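Local coordinates for protein monoacylglycerol lipase (Palaeococcus ferrophilus, PDB 6QE2) that hydrolyses monoacylglycerols to glycerol and free fatty acid, probably through the serine-based catalytic machinery of the alpha/beta-hydrolase fold, at residues V43-D47 and I73-L77; G59-E64 and S170-S176; G90-I94 and V108-L114; I94-E98 and N180-A184; I191-L197 and L218-T224. All coordinates share one frame; numbering follows the deposited sequence.

Contact 1. Residues V43-D47 and I73-L77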
# COMPACT_ATOMS: atom_id res chain seq x y z
N VAL A 43 3.17 15.86 -2.02
CA VAL A 43 2.56 14.58 -1.66
C VAL A 43 1.05 14.78 -1.62
O VAL A 43 0.56 15.72 -0.98
CB VAL A 43 3.07 14.04 -0.31
CG1 VAL A 43 2.36 12.73 0.04
CG2 VAL A 43 4.58 13.84 -0.36
N TYR A 44 0.32 13.91 -2.33
CA TYR A 44 -1.13 13.91 -2.32
C TYR A 44 -1.56 12.72 -1.47
O TYR A 44 -1.30 11.57 -1.85
CB TYR A 44 -1.70 13.83 -3.73
CG TYR A 44 -3.17 14.18 -3.84
CD1 TYR A 44 -4.14 13.43 -3.19
CD2 TYR A 44 -3.59 15.27 -4.59
CE1 TYR A 44 -5.48 13.74 -3.29
CE2 TYR A 44 -4.93 15.59 -4.69
CZ TYR A 44 -5.87 14.82 -4.04
OH TYR A 44 -7.21 15.13 -4.14
N ALA A 45 -2.18 13.00 -0.33
CA ALA A 45 -2.62 11.95 0.58
C ALA A 45 -4.13 11.88 0.58
O ALA A 45 -4.83 12.88 0.37
CB ALA A 45 -2.11 12.21 2.00
N PHE A 46 -4.65 10.68 0.81
CA PHE A 46 -6.08 10.51 1.00
C PHE A 46 -6.28 9.33 1.94
O PHE A 46 -5.41 8.47 2.08
CB PHE A 46 -6.82 10.27 -0.32
CG PHE A 46 -6.52 8.93 -0.97
CD1 PHE A 46 -5.42 8.77 -1.79
CD2 PHE A 46 -7.34 7.84 -0.73
CE1 PHE A 46 -5.14 7.53 -2.37
CE2 PHE A 46 -7.06 6.60 -1.30
CZ PHE A 46 -5.96 6.45 -2.12
N ASP A 47 -7.44 9.30 2.58
CA ASP A 47 -7.85 8.15 3.36
C ASP A 47 -8.88 7.37 2.56
O ASP A 47 -9.83 7.95 2.02
CB ASP A 47 -8.40 8.57 4.73
CG ASP A 47 -7.31 9.05 5.68
OD1 ASP A 47 -6.12 8.96 5.31
OD2 ASP A 47 -7.63 9.50 6.80
N ILE A 73 -7.41 11.58 -8.70
CA ILE A 73 -6.30 12.41 -8.25
C ILE A 73 -5.41 12.80 -9.43
O ILE A 73 -4.96 13.94 -9.52
CB ILE A 73 -5.51 11.67 -7.16
CG1 ILE A 73 -6.37 11.51 -5.90
CG2 ILE A 73 -4.21 12.41 -6.84
CD1 ILE A 73 -5.75 10.58 -4.86
N ILE A 74 -5.14 11.85 -10.33
CA ILE A 74 -4.31 12.17 -11.49
C ILE A 74 -5.02 13.17 -12.40
O ILE A 74 -4.38 14.07 -12.96
CB ILE A 74 -3.92 10.88 -12.24
CG1 ILE A 74 -2.98 10.03 -11.37
CG2 ILE A 74 -3.25 11.18 -13.57
CD1 ILE A 74 -2.63 8.70 -11.97
N GLU A 75 -6.34 13.06 -12.54
CA GLU A 75 -7.08 14.06 -13.30
C GLU A 75 -6.98 15.44 -12.66
O GLU A 75 -6.83 16.45 -13.36
CB GLU A 75 -8.56 13.66 -13.41
CG GLU A 75 -9.37 14.62 -14.30
CD GLU A 75 -10.82 14.22 -14.49
OE1 GLU A 75 -11.10 13.12 -15.00
OE2 GLU A 75 -11.69 15.04 -14.14
N GLU A 76 -7.08 15.50 -11.33
CA GLU A 76 -6.98 16.78 -10.63
C GLU A 76 -5.60 17.40 -10.78
O GLU A 76 -5.47 18.61 -10.98
CB GLU A 76 -7.30 16.57 -9.15
CG GLU A 76 -7.10 17.81 -8.28
CD GLU A 76 -7.25 17.52 -6.81
OE1 GLU A 76 -7.72 16.41 -6.47
OE2 GLU A 76 -6.91 18.39 -5.98
N LEU A 77 -4.55 16.58 -10.69
CA LEU A 77 -3.19 17.10 -10.76
C LEU A 77 -2.81 17.54 -12.16
O LEU A 77 -1.98 18.45 -12.31
CB LEU A 77 -2.20 16.05 -10.26
CG LEU A 77 -2.30 15.68 -8.78
CD1 LEU A 77 -1.31 14.58 -8.41
CD2 LEU A 77 -2.12 16.91 -7.90
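The ring of Tyr-44 carries Ile-73 on one face and Glu-76 at its edge. Methyl CG2 of Ile-73 sits 3.6 Å from the Tyr-44 ring centroid and almost on the ring normal, a CH-pi contact. At the hydroxyl end, Tyr-44 OH donates a 2.7 Å hydrogen bond to the syn side of Glu-76 OE1; the carboxylate stands nearly upright against the ring, their planes 82° apart. The extended chain of Glu-76 lets an exposed helical residue reach this phenol. The other branch of Ile-73 runs along the ring, CD1 lying 3.5 Å from Tyr-44 CE1, and its methyl also touches the second aromatic, 3.6 Å from Phe-46 CD1. Leu-77 CD2 adds looser packing, 4.0 Å from Tyr-44 CD2. A valine in place of Tyr-44 would probably leave Ile-73 without the ring it lies on and Glu-76 OE1 without its phenolic donor. Tyr-44 OH is also hydrogen-bonded to Arg-5, which ties the phenol to the outermost strand 5-8. In the central sheet, strand 42-46 lies between strands 5-8 and 15-19, and helix 63-77 covers the face bearing Tyr-44 and Phe-46, with Ile-73 and Leu-77 reaching on to Val-17 and Trp-15 of strand 15-19.

Contact 2. Residues G59-E64 and S170-S176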
# COMPACT_ATOMS: atom_id res chain seq x y z
N GLY A 59 -13.79 -0.31 6.94
CA GLY A 59 -13.26 -1.45 6.23
C GLY A 59 -14.05 -1.89 5.02
O GLY A 59 -13.75 -2.95 4.46
N HIS A 60 -15.04 -1.11 4.62
CA HIS A 60 -15.86 -1.44 3.48
C HIS A 60 -15.49 -0.62 2.27
O HIS A 60 -15.91 0.52 2.14
CB HIS A 60 -17.33 -1.24 3.79
CG HIS A 60 -18.24 -1.71 2.71
ND1 HIS A 60 -18.02 -2.88 2.02
CD2 HIS A 60 -19.36 -1.17 2.18
CE1 HIS A 60 -18.98 -3.05 1.13
NE2 HIS A 60 -19.80 -2.03 1.21
N THR A 61 -14.70 -1.23 1.40
CA THR A 61 -14.22 -0.63 0.16
C THR A 61 -13.62 -1.72 -0.73
O THR A 61 -13.87 -2.90 -0.54
CB THR A 61 -13.18 0.48 0.44
OG1 THR A 61 -12.77 1.08 -0.79
CG2 THR A 61 -11.99 -0.08 1.17
N SER A 62 -12.83 -1.32 -1.72
CA SER A 62 -12.22 -2.30 -2.61
C SER A 62 -10.98 -1.73 -3.27
O SER A 62 -10.78 -0.54 -3.29
CB SER A 62 -13.20 -2.76 -3.68
OG SER A 62 -13.50 -1.73 -4.60
N VAL A 63 -10.17 -2.61 -3.84
CA VAL A 63 -8.97 -2.18 -4.53
C VAL A 63 -9.37 -1.38 -5.77
O VAL A 63 -8.75 -0.40 -6.11
CB VAL A 63 -8.09 -3.36 -4.95
CG1 VAL A 63 -7.00 -2.89 -5.88
CG2 VAL A 63 -7.52 -4.05 -3.73
N GLU A 64 -10.41 -1.84 -6.45
CA GLU A 64 -10.95 -1.17 -7.62
C GLU A 64 -11.43 0.24 -7.27
O GLU A 64 -11.25 1.16 -8.02
CB GLU A 64 -12.07 -2.01 -8.21
CG GLU A 64 -11.60 -3.32 -8.80
CD GLU A 64 -11.45 -4.44 -7.79
OE1 GLU A 64 -11.75 -4.25 -6.61
OE2 GLU A 64 -11.04 -5.53 -8.18
N SER A 170 -14.57 -5.73 5.09
CA SER A 170 -15.85 -6.21 4.61
C SER A 170 -15.66 -7.41 3.69
O SER A 170 -14.55 -7.72 3.25
CB SER A 170 -16.61 -5.10 3.88
OG SER A 170 -16.04 -4.84 2.61
N GLY A 171 -16.76 -8.12 3.43
CA GLY A 171 -16.69 -9.22 2.48
C GLY A 171 -16.22 -8.76 1.12
O GLY A 171 -15.42 -9.44 0.47
N LYS A 172 -16.70 -7.59 0.68
CA LYS A 172 -16.28 -7.04 -0.61
C LYS A 172 -14.78 -6.78 -0.62
O LYS A 172 -14.08 -7.13 -1.58
CB LYS A 172 -17.05 -5.75 -0.89
CG LYS A 172 -16.70 -5.10 -2.22
CD LYS A 172 -17.39 -3.75 -2.38
CE LYS A 172 -17.30 -3.27 -3.82
NZ LYS A 172 -17.77 -1.87 -3.98
N LEU A 173 -14.26 -6.17 0.44
CA LEU A 173 -12.83 -5.85 0.46
C LEU A 173 -11.99 -7.12 0.52
O LEU A 173 -10.97 -7.22 -0.17
CB LEU A 173 -12.51 -4.93 1.63
CG LEU A 173 -11.04 -4.49 1.71
CD1 LEU A 173 -10.55 -3.98 0.36
CD2 LEU A 173 -10.89 -3.41 2.77
N GLY A 174 -12.40 -8.10 1.32
CA GLY A 174 -11.66 -9.35 1.38
C GLY A 174 -11.59 -10.05 0.04
O GLY A 174 -10.52 -10.51 -0.38
N MET A 175 -12.72 -10.13 -0.66
CA MET A 175 -12.73 -10.70 -2.00
C MET A 175 -11.82 -9.92 -2.94
O MET A 175 -11.07 -10.52 -3.72
CB MET A 175 -14.16 -10.72 -2.54
CG MET A 175 -14.30 -11.37 -3.91
SD MET A 175 -16.02 -11.48 -4.46
CE MET A 175 -16.42 -9.76 -4.70
N SER A 176 -11.88 -8.60 -2.86
CA SER A 176 -11.06 -7.76 -3.71
C SER A 176 -9.57 -7.98 -3.45
O SER A 176 -8.78 -8.01 -4.38
CB SER A 176 -11.42 -6.29 -3.52
OG SER A 176 -10.63 -5.47 -4.35
O HOH W 1 -15.39 -1.85 -6.27
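Ser-176 OG joins Val-63 and Glu-64, donating to Glu-64 OE1 at 2.8 Å, on the syn side of the carboxylate, while accepting from Val-63 N at 2.9 Å. The hydroxyl thus reaches the first turn of the helix that begins after Ser-62; with chi1 at 180° it stands opposite its own backbone N and projects toward that turn. A second hydroxyl works at the other end. Ser-170 OG lies in the plane of the His-60 ring, 2.8 Å from ND1 in a nearly straight hydrogen bond, and as N-cap it also accepts from Leu-173 N at 3.1 Å. Beside it, Ser-170 N donates to Gly-59 O at 3.0 Å, coming from above the carbonyl plane. Between these ends Leu-173 packs on the 59-64 chain, its CB 3.3 Å from Thr-61 O and its CD2 3.9 Å from Thr-61 CG2 with the two side chains side by side, while the aliphatic chain of Lys-172 passes the edge of the imidazole. A bound detergent, lauryl dimethylamine-N-oxide, touches Ser-170 and Gly-171. Two helix starts meet here, of 63-77 and of 171-186, the latter entered from strand 168-170, and Val-63 leans on Leu-88 and Thr-92 of helix 88-99.

Contact 3. Residues G90-I94 and V108-L114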
# COMPACT_ATOMS: atom_id res chain seq x y z
N GLY A 90 0.18 -1.14 -1.28
CA GLY A 90 1.21 -1.57 -2.20
C GLY A 90 0.66 -2.45 -3.30
O GLY A 90 1.03 -2.31 -4.47
N LEU A 91 -0.23 -3.38 -2.95
CA LEU A 91 -0.95 -4.14 -3.97
C LEU A 91 -1.71 -3.22 -4.90
O LEU A 91 -1.70 -3.40 -6.12
CB LEU A 91 -1.89 -5.14 -3.30
CG LEU A 91 -2.88 -5.85 -4.22
CD1 LEU A 91 -2.17 -6.68 -5.27
CD2 LEU A 91 -3.83 -6.72 -3.40
N THR A 92 -2.37 -2.21 -4.33
CA THR A 92 -3.18 -1.28 -5.12
C THR A 92 -2.34 -0.51 -6.13
O THR A 92 -2.73 -0.37 -7.29
CB THR A 92 -3.92 -0.33 -4.17
OG1 THR A 92 -4.78 -1.09 -3.31
CG2 THR A 92 -4.76 0.67 -4.95
N VAL A 93 -1.18 -0.00 -5.71
CA VAL A 93 -0.38 0.79 -6.65
C VAL A 93 0.24 -0.11 -7.72
O VAL A 93 0.41 0.32 -8.87
CB VAL A 93 0.67 1.63 -5.91
CG1 VAL A 93 -0.03 2.63 -5.01
CG2 VAL A 93 1.62 0.76 -5.09
N ILE A 94 0.55 -1.36 -7.39
CA ILE A 94 1.00 -2.29 -8.42
C ILE A 94 -0.13 -2.56 -9.42
O ILE A 94 0.09 -2.55 -10.64
CB ILE A 94 1.50 -3.59 -7.77
CG1 ILE A 94 2.81 -3.31 -7.03
CG2 ILE A 94 1.68 -4.69 -8.81
CD1 ILE A 94 3.23 -4.40 -6.07
N VAL A 108 6.34 2.78 -6.13
CA VAL A 108 7.08 2.28 -4.98
C VAL A 108 6.08 1.52 -4.12
O VAL A 108 5.05 2.08 -3.72
CB VAL A 108 7.73 3.41 -4.17
CG1 VAL A 108 8.50 2.84 -2.98
CG2 VAL A 108 8.62 4.29 -5.05
N ALA A 109 6.37 0.26 -3.85
CA ALA A 109 5.49 -0.59 -3.05
C ALA A 109 6.24 -1.07 -1.82
O ALA A 109 7.25 -1.77 -1.93
CB ALA A 109 4.97 -1.77 -3.87
N SER A 110 5.75 -0.67 -0.65
CA SER A 110 6.26 -1.14 0.64
C SER A 110 5.43 -2.33 1.08
O SER A 110 4.21 -2.22 1.21
CB SER A 110 6.20 -0.01 1.67
OG SER A 110 6.12 -0.51 2.99
N SER A 111 6.10 -3.47 1.33
CA SER A 111 5.44 -4.70 1.78
C SER A 111 4.13 -4.97 1.05
O SER A 111 3.10 -5.16 1.71
CB SER A 111 5.17 -4.63 3.29
OG SER A 111 6.37 -4.40 4.02
N PRO A 112 4.10 -4.99 -0.28
CA PRO A 112 2.83 -5.16 -0.98
C PRO A 112 2.23 -6.54 -0.73
O PRO A 112 2.95 -7.53 -0.55
CB PRO A 112 3.20 -4.97 -2.46
CG PRO A 112 4.66 -5.32 -2.52
CD PRO A 112 5.24 -4.87 -1.22
N ALA A 113 0.91 -6.58 -0.68
CA ALA A 113 0.17 -7.82 -0.41
C ALA A 113 0.16 -8.66 -1.68
O ALA A 113 -0.73 -8.56 -2.52
CB ALA A 113 -1.24 -7.50 0.07
N LEU A 114 1.18 -9.53 -1.82
CA LEU A 114 1.36 -10.34 -3.02
C LEU A 114 1.38 -11.83 -2.73
O LEU A 114 1.50 -12.64 -3.66
CB LEU A 114 2.65 -9.93 -3.73
CG LEU A 114 2.66 -8.51 -4.29
CD1 LEU A 114 4.05 -8.12 -4.73
CD2 LEU A 114 1.68 -8.39 -5.45
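Ile-94 points its CB from the helix toward the strand, and CG1 is the first of its atoms to meet the other segment, 4.1 Å from Ala-109 CB. Because chi2 is extended (166°), CD1 reaches in among three side chains: Pro-112 CB at 3.7 Å from Ile-94 CD1, Ala-109 CB, and Leu-114 CD1 at 4.0 Å from the same methyl. One methyl thus bridges the strand, the turn after it and the chain beyond. A helical turn earlier, Gly-90 brings the backbones themselves together, its CA 4.1 Å from Pro-112 CA; a beta carbon at this position would fall about 2.9 Å from Pro-112 CA, so the close approach depends on glycine. Leu-91 covers the loop side, both its methyls lying close to Ala-113 O, with CD1 at 3.6 Å. That carbonyl, in an inverse gamma turn centred on Ala-113, is buried with no polar partner in the model. On the opposite flank Val-93 CG2 is 3.9 Å from Val-108 O. Residues 90-94 of the helix run nearly antiparallel to residues 108-110 of the strand (156°), as expected where helix 88-99 connects the parallel strands 82-86 and 106-110 in a beta-alpha-beta crossover. This helix follows what is probably the nucleophile elbow. Strand 195-200 flanks Ala-109 and contributes Leu-197 beside Ile-94, while Leu-214 of helix 209-217 packs on both Ile-94 and Leu-114.

Contact 4. Residues I94-E98 and N180-A184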
# COMPACT_ATOMS: atom_id res chain seq x y z
N ILE A 94 0.55 -1.36 -7.39
CA ILE A 94 1.00 -2.29 -8.42
C ILE A 94 -0.13 -2.56 -9.42
O ILE A 94 0.09 -2.55 -10.64
CB ILE A 94 1.50 -3.59 -7.77
CG1 ILE A 94 2.81 -3.31 -7.03
CG2 ILE A 94 1.68 -4.69 -8.81
CD1 ILE A 94 3.23 -4.40 -6.07
N ARG A 95 -1.35 -2.78 -8.93
CA ARG A 95 -2.47 -2.99 -9.84
C ARG A 95 -2.75 -1.75 -10.67
O ARG A 95 -3.14 -1.86 -11.84
CB ARG A 95 -3.72 -3.41 -9.06
CG ARG A 95 -3.62 -4.80 -8.44
CD ARG A 95 -3.70 -5.92 -9.49
NE ARG A 95 -4.97 -5.88 -10.21
CZ ARG A 95 -5.09 -5.94 -11.54
NH1 ARG A 95 -4.00 -6.05 -12.30
NH2 ARG A 95 -6.29 -5.89 -12.10
N TYR A 96 -2.54 -0.56 -10.10
CA TYR A 96 -2.70 0.65 -10.88
C TYR A 96 -1.65 0.74 -11.98
O TYR A 96 -1.97 1.09 -13.12
CB TYR A 96 -2.63 1.88 -9.98
CG TYR A 96 -3.22 3.10 -10.65
CD1 TYR A 96 -4.57 3.39 -10.54
CD2 TYR A 96 -2.44 3.93 -11.45
CE1 TYR A 96 -5.13 4.48 -11.18
CE2 TYR A 96 -2.99 5.03 -12.09
CZ TYR A 96 -4.34 5.30 -11.95
OH TYR A 96 -4.90 6.38 -12.58
N ALA A 97 -0.40 0.41 -11.65
CA ALA A 97 0.66 0.40 -12.66
C ALA A 97 0.40 -0.61 -13.76
O ALA A 97 0.90 -0.44 -14.88
CB ALA A 97 2.02 0.14 -11.99
N GLU A 98 -0.39 -1.65 -13.47
CA GLU A 98 -0.72 -2.66 -14.46
C GLU A 98 -1.91 -2.24 -15.32
O GLU A 98 -1.92 -2.51 -16.53
CB GLU A 98 -1.01 -3.98 -13.76
CG GLU A 98 0.25 -4.64 -13.27
CD GLU A 98 0.02 -5.81 -12.35
OE1 GLU A 98 -1.13 -6.05 -11.95
OE2 GLU A 98 1.01 -6.49 -12.03
N ASN A 180 -7.26 -9.46 -6.38
CA ASN A 180 -6.22 -8.61 -6.95
C ASN A 180 -4.81 -9.14 -6.67
O ASN A 180 -3.89 -8.87 -7.45
CB ASN A 180 -6.41 -7.18 -6.49
CG ASN A 180 -7.45 -6.52 -7.27
OD1 ASN A 180 -7.21 -6.09 -8.42
ND2 ASN A 180 -8.66 -6.44 -6.69
N MET A 181 -4.60 -9.89 -5.58
CA MET A 181 -3.30 -10.53 -5.37
C MET A 181 -2.95 -11.44 -6.54
O MET A 181 -1.83 -11.41 -7.06
CB MET A 181 -3.33 -11.30 -4.06
CG MET A 181 -2.09 -12.07 -3.79
SD MET A 181 -2.22 -12.97 -2.23
CE MET A 181 -2.34 -11.55 -1.12
N GLU A 182 -3.91 -12.27 -6.97
CA GLU A 182 -3.70 -13.13 -8.12
C GLU A 182 -3.43 -12.32 -9.39
O GLU A 182 -2.50 -12.62 -10.15
CB GLU A 182 -4.92 -14.01 -8.32
CG GLU A 182 -5.05 -15.10 -7.27
CD GLU A 182 -6.13 -16.10 -7.64
OE1 GLU A 182 -5.92 -17.32 -7.42
OE2 GLU A 182 -7.19 -15.67 -8.16
N ARG A 183 -4.26 -11.29 -9.63
CA ARG A 183 -4.13 -10.54 -10.87
C ARG A 183 -2.82 -9.78 -10.91
O ARG A 183 -2.27 -9.54 -11.99
CB ARG A 183 -5.30 -9.59 -11.05
CG ARG A 183 -6.60 -10.35 -11.23
CD ARG A 183 -7.67 -9.29 -11.43
NE ARG A 183 -8.98 -9.90 -11.61
CZ ARG A 183 -10.13 -9.23 -11.54
NH1 ARG A 183 -10.14 -7.92 -11.26
NH2 ARG A 183 -11.28 -9.88 -11.72
N ALA A 184 -2.28 -9.43 -9.73
CA ALA A 184 -1.04 -8.64 -9.71
C ALA A 184 0.09 -9.45 -10.31
O ALA A 184 0.94 -8.91 -11.03
CB ALA A 184 -0.67 -8.21 -8.28
O HOH W 2 -8.71 -5.35 -10.60
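Asn-180 offers OD1 to Arg-95 NE, a 2.9 Å hydrogen bond that lies in the carbonyl plane on a lone pair and close to the guanidinium plane, the two flat groups only 29° apart. The amide nitrogen is used elsewhere, on Ser-176 O and Glu-64 OE2, which fixes the flip of the amide. One turn on, Arg-183 lays its CB over a face of the Arg-95 guanidinium, 3.7 Å from CZ, before its extended chain leads away to a salt bridge with Asp-179. A water joins all three side chains: it donates to Asn-180 OD1 and accepts from Arg-95 NH2 and from Arg-183 NH1. Ala-184, next in the helix, puts its CB 4.0 Å from Arg-95 CD, and its O lies 2.6 Å from Glu-98 OE2. Bends at chi2 and chi3 fold Arg-95 back so that NH1 forms a 2.9 Å salt bridge with Glu-98 OE1. A leucine in place of Arg-95 would probably leave Asn-180 OD1 without its NE donor and Glu-98 without its charged mate. With Glu-187 as a further salt-bridge partner of NH1, the buried guanidinium is held flat along its edges, and its charge is probably offset well enough to tolerate Arg-183 nearby.

Contact 5. Residues I191-L197 and L218-T224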
# COMPACT_ATOMS: atom_id res chain seq x y z
N ILE A 191 3.20 -3.70 -16.59
CA ILE A 191 3.84 -2.53 -16.01
C ILE A 191 4.92 -2.02 -16.96
O ILE A 191 5.78 -2.79 -17.41
CB ILE A 191 4.43 -2.85 -14.63
CG1 ILE A 191 3.28 -3.18 -13.65
CG2 ILE A 191 5.26 -1.62 -14.16
CD1 ILE A 191 3.69 -3.32 -12.23
N LYS A 192 4.88 -0.71 -17.22
CA LYS A 192 5.88 -0.01 -18.05
C LYS A 192 6.71 1.00 -17.29
O LYS A 192 7.82 1.34 -17.74
CB LYS A 192 5.18 0.71 -19.21
CG LYS A 192 4.41 -0.23 -20.14
CD LYS A 192 5.40 -1.23 -20.83
CE LYS A 192 4.86 -1.85 -22.13
NZ LYS A 192 3.91 -3.00 -21.93
N ALA A 193 6.22 1.49 -16.14
CA ALA A 193 6.93 2.49 -15.35
C ALA A 193 7.97 1.81 -14.44
O ALA A 193 7.83 0.64 -14.10
CB ALA A 193 5.93 3.29 -14.51
N PRO A 194 8.97 2.54 -13.97
CA PRO A 194 9.95 1.96 -13.04
C PRO A 194 9.30 1.52 -11.73
O PRO A 194 8.34 2.13 -11.25
CB PRO A 194 10.95 3.10 -12.82
CG PRO A 194 10.84 3.93 -14.04
CD PRO A 194 9.38 3.89 -14.42
N VAL A 195 9.87 0.47 -11.13
CA VAL A 195 9.30 -0.19 -9.96
C VAL A 195 10.36 -0.29 -8.87
O VAL A 195 11.51 -0.65 -9.13
CB VAL A 195 8.77 -1.60 -10.30
CG1 VAL A 195 8.36 -2.35 -9.02
CG2 VAL A 195 7.62 -1.52 -11.29
N LEU A 196 9.96 0.01 -7.63
CA LEU A 196 10.76 -0.28 -6.44
C LEU A 196 9.89 -1.05 -5.45
O LEU A 196 8.81 -0.58 -5.07
CB LEU A 196 11.29 1.01 -5.80
CG LEU A 196 11.96 0.88 -4.43
CD1 LEU A 196 13.22 -0.00 -4.50
CD2 LEU A 196 12.29 2.26 -3.86
N LEU A 197 10.35 -2.23 -5.05
CA LEU A 197 9.70 -3.03 -4.03
C LEU A 197 10.57 -3.08 -2.78
O LEU A 197 11.78 -3.29 -2.88
CB LEU A 197 9.46 -4.46 -4.54
CG LEU A 197 8.73 -4.56 -5.89
CD1 LEU A 197 8.70 -6.01 -6.35
CD2 LEU A 197 7.31 -4.03 -5.77
N LEU A 218 8.07 -9.27 -13.53
CA LEU A 218 8.06 -8.00 -14.23
C LEU A 218 8.94 -8.04 -15.46
O LEU A 218 9.96 -8.71 -15.47
CB LEU A 218 8.56 -6.89 -13.31
CG LEU A 218 7.73 -6.50 -12.10
CD1 LEU A 218 8.58 -5.64 -11.19
CD2 LEU A 218 6.48 -5.75 -12.52
N LYS A 219 8.54 -7.30 -16.49
CA LYS A 219 9.31 -7.23 -17.72
C LYS A 219 9.98 -5.88 -17.87
O LYS A 219 10.90 -5.73 -18.66
CB LYS A 219 8.44 -7.52 -18.93
CG LYS A 219 8.14 -8.99 -19.11
CD LYS A 219 9.41 -9.82 -19.15
CE LYS A 219 9.19 -11.20 -18.54
NZ LYS A 219 9.74 -11.27 -17.16
N VAL A 220 9.52 -4.89 -17.12
CA VAL A 220 10.14 -3.57 -17.15
C VAL A 220 11.58 -3.71 -16.68
O VAL A 220 11.88 -4.46 -15.74
CB VAL A 220 9.34 -2.58 -16.28
CG1 VAL A 220 9.32 -3.01 -14.82
CG2 VAL A 220 9.88 -1.17 -16.43
N LYS A 221 12.49 -3.00 -17.35
CA LYS A 221 13.90 -3.16 -17.04
C LYS A 221 14.30 -2.43 -15.77
O LYS A 221 15.09 -2.95 -14.97
CB LYS A 221 14.75 -2.71 -18.23
CG LYS A 221 14.50 -3.56 -19.46
CD LYS A 221 15.24 -3.07 -20.69
CE LYS A 221 15.04 -4.04 -21.84
NZ LYS A 221 13.63 -4.51 -21.93
N ASP A 222 13.76 -1.22 -15.56
CA ASP A 222 14.09 -0.43 -14.37
C ASP A 222 13.23 -0.93 -13.21
O ASP A 222 12.22 -0.33 -12.83
CB ASP A 222 13.88 1.06 -14.64
CG ASP A 222 14.44 1.95 -13.54
OD1 ASP A 222 14.87 1.43 -12.49
OD2 ASP A 222 14.45 3.18 -13.73
N LYS A 223 13.64 -2.07 -12.66
CA LYS A 223 12.99 -2.66 -11.50
C LYS A 223 14.02 -2.92 -10.41
O LYS A 223 15.17 -3.29 -10.71
CB LYS A 223 12.25 -3.95 -11.86
CG LYS A 223 13.15 -5.00 -12.50
CD LYS A 223 12.38 -6.25 -12.87
CE LYS A 223 13.32 -7.36 -13.28
NZ LYS A 223 12.59 -8.59 -13.69
N THR A 224 13.62 -2.74 -9.16
CA THR A 224 14.50 -2.87 -8.01
C THR A 224 13.72 -3.50 -6.86
O THR A 224 12.56 -3.17 -6.63
CB THR A 224 15.06 -1.50 -7.58
OG1 THR A 224 15.78 -0.92 -8.67
CG2 THR A 224 15.99 -1.64 -6.38
O HOH W 3 6.47 -5.26 -16.34
O HOH W 4 13.79 0.55 -10.08
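Val-195 and Leu-218 reach toward each other tip to tip, CG1 of the valine 3.9 Å from CD1 of the leucine. The other leucine methyl, CD2, meets Ile-191 CD1 at 3.7 Å in an oblique crossing, so Leu-218 touches both the loop and the strand. Val-220 crosses Val-195 at an angle; with chi1 at 63° its CG1 is directed at Val-195 CG2, while CG2 rests against Lys-192 O, 3.5 Å away. On the opposite sheet face, Leu-196 CD1 lies obliquely against Thr-224 CG2. Pro-194 likewise crosses Asp-222, whose carboxylate is held elsewhere by His-256 through OD2. Beneath these side chains the strands pair in parallel: Val-195 N donates to Asp-222 O (3.0 Å), Thr-224 N to Val-195 O, and Leu-197 N to Thr-224 O (2.9 Å). One water draws Val-195 O, Asp-222 OD1 and Thr-224 OG1 together; another spans from Ile-191 O to Lys-219 N. Within the second segment, Lys-219 NZ and Lys-223 NZ bind Leu-218 O from opposite faces of its carbonyl plane, Lys-223 NZ also bonding to Phe-215 O. The pairing joins strand 195-200 to the outermost strand 223-228 across a beta-alpha-beta unit whose helix is 209-217. Strand 106-110 borders the inner strand, Trp-252 of helix 242-256 covers Pro-194 and Leu-196, and helix 88-99 receives Ile-191 and Leu-197.

From the N terminus, contact 1 closes the first loop, bringing helix 63-77 back over strand 42-46. Contact 2 opens inside that loop, at 59-64, but closes only at 170-176, so the two cross; both use helix 63-77. Nested within the long loop of contact 2, contact 3 completes the crossover from helix 88-99 to strand 106-110. Contact 4 starts from the same helix, shares Ile-94 with contact 3, and crosses contact 2 to end on helix 171-186, which contact 2 also uses. Contact 5 follows in series at the far sheet edge, its Leu-196 O probably bonded to Ala-109 N of contact 3 and its Ile-191 packed on Glu-98 of contact 4.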